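Local coordinates for protein importin-95 (Chaetomium thermophilum, PDB 4XRI) that serves as an importin-beta nuclear transport receptor built of HEAT repeats, carries protein cargo into the nucleus and probably binds a small GTPase, at residues Val533-Val538 with Leu590-Gln595. The protein carries 2 engineered substitutions. Numbering follows the deposited sequence.
Sequences VLSVFV and LQATVQ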
# COMPACT_ATOMS: atom_id res chain seq x y z
N VAL A 533 7.46 -17.88 -11.83
CA VAL A 533 6.66 -19.08 -12.05
C VAL A 533 7.42 -20.32 -11.61
O VAL A 533 6.90 -21.16 -10.87
CB VAL A 533 6.26 -19.23 -13.53
CG1 VAL A 533 5.45 -20.51 -13.72
CG2 VAL A 533 5.47 -18.03 -13.99
N LEU A 534 8.66 -20.42 -12.07
CA LEU A 534 9.53 -21.54 -11.73
C LEU A 534 9.70 -21.67 -10.22
O LEU A 534 9.69 -22.77 -9.68
CB LEU A 534 10.89 -21.37 -12.41
CG LEU A 534 11.90 -22.50 -12.20
CD1 LEU A 534 11.27 -23.84 -12.52
CD2 LEU A 534 13.14 -22.27 -13.05
N SER A 535 9.86 -20.53 -9.55
CA SER A 535 9.98 -20.50 -8.10
C SER A 535 8.75 -21.12 -7.43
O SER A 535 8.88 -21.94 -6.53
CB SER A 535 10.18 -19.07 -7.61
OG SER A 535 10.14 -19.01 -6.19
N VAL A 536 7.57 -20.72 -7.89
CA VAL A 536 6.31 -21.17 -7.30
C VAL A 536 6.05 -22.65 -7.59
O VAL A 536 5.50 -23.36 -6.75
CB VAL A 536 5.13 -20.32 -7.82
CG1 VAL A 536 3.80 -20.88 -7.36
CG2 VAL A 536 5.29 -18.87 -7.38
N PHE A 537 6.45 -23.10 -8.77
CA PHE A 537 6.36 -24.52 -9.11
C PHE A 537 7.21 -25.36 -8.16
O PHE A 537 6.80 -26.43 -7.72
CB PHE A 537 6.80 -24.76 -10.56
CG PHE A 537 5.66 -24.81 -11.54
CD1 PHE A 537 5.05 -23.65 -11.98
CD2 PHE A 537 5.20 -26.02 -12.02
CE1 PHE A 537 4.01 -23.69 -12.88
CE2 PHE A 537 4.16 -26.07 -12.93
CZ PHE A 537 3.56 -24.90 -13.35
N VAL A 538 8.40 -24.85 -7.84
CA VAL A 538 9.31 -25.53 -6.92
C VAL A 538 8.75 -25.57 -5.51
O VAL A 538 8.74 -26.62 -4.87
CB VAL A 538 10.69 -24.85 -6.89
CG1 VAL A 538 11.51 -25.35 -5.71
CG2 VAL A 538 11.43 -25.10 -8.20
N LEU A 590 16.72 -20.27 -6.65
CA LEU A 590 17.66 -21.01 -5.81
C LEU A 590 17.11 -21.17 -4.40
O LEU A 590 17.12 -22.27 -3.84
CB LEU A 590 19.02 -20.31 -5.77
CG LEU A 590 20.04 -20.97 -4.84
CD1 LEU A 590 20.38 -22.37 -5.34
CD2 LEU A 590 21.30 -20.12 -4.70
N GLN A 591 16.64 -20.06 -3.84
CA GLN A 591 16.02 -20.05 -2.51
C GLN A 591 14.88 -21.07 -2.42
O GLN A 591 14.75 -21.77 -1.41
CB GLN A 591 15.50 -18.65 -2.18
CG GLN A 591 14.86 -18.52 -0.81
CD GLN A 591 14.23 -17.16 -0.59
OE1 GLN A 591 14.54 -16.20 -1.30
NE2 GLN A 591 13.32 -17.07 0.37
N ALA A 592 14.09 -21.16 -3.48
CA ALA A 592 12.96 -22.08 -3.53
C ALA A 592 13.43 -23.53 -3.47
O ALA A 592 12.86 -24.34 -2.73
CB ALA A 592 12.14 -21.85 -4.79
N THR A 593 14.47 -23.85 -4.24
CA THR A 593 15.00 -25.21 -4.27
C THR A 593 15.65 -25.57 -2.94
O THR A 593 15.56 -26.72 -2.49
CB THR A 593 16.04 -25.39 -5.39
OG1 THR A 593 17.14 -24.49 -5.19
CG2 THR A 593 15.41 -25.13 -6.75
N VAL A 594 16.30 -24.60 -2.30
CA VAL A 594 16.93 -24.83 -1.01
C VAL A 594 15.89 -25.19 0.05
O VAL A 594 16.02 -26.20 0.74
CB VAL A 594 17.74 -23.61 -0.54
CG1 VAL A 594 18.21 -23.81 0.90
CG2 VAL A 594 18.93 -23.36 -1.46
N GLN A 595 14.86 -24.35 0.16
CA GLN A 595 13.77 -24.58 1.11
C GLN A 595 13.06 -25.89 0.84
O GLN A 595 12.73 -26.64 1.77
CB GLN A 595 12.76 -23.43 1.07
CG GLN A 595 13.27 -22.12 1.64
CD GLN A 595 12.17 -21.08 1.79
OE1 GLN A 595 12.34 -19.92 1.40
NE2 GLN A 595 11.04 -21.49 2.36
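V538 turns CG1 anti to its backbone N (chi1 166°), which sends this methyl onto the backbone of A592 and T593, while S535, with OG likewise anti (chi1 173°), sets its hydroxyl against the methyl of A592. The A592 CB thus packs between two residues one turn apart, lying 3.7 Å from V538 CG1 and 3.7 Å from S535 OG. V538 CG1 reaches past it to the main chain, 3.4 Å from A592 O, and its flank meets T593 CG2 at 4.0 Å. No hydrogen bond crosses the interface; it is van der Waals packing, and the axes of the two segments come within 8.6 Å, a spacing consistent with the small side chain of A592 at the point of closest backbone approach. T593 OG1 donates a hydrogen bond of 2.6 Å to L590 O, a carbonyl that also accepts from V594 N; with the hydroxyl so engaged, CG2 is the branch that meets V538. Replacing T593 with a serine would keep the hydroxyl but remove CG2, and would probably leave V538 CG1 with a gap along that flank. The segments run nearly parallel, at 4°, as helices of one layer do in an alpha-solenoid such as this HEAT-repeat protein. Helix 546-567 bridges the pair, L552 touching V538 and S553 touching T593, whereas V533 and V536 pack on helix 477-490 and V594 on A635 of helix 625-640.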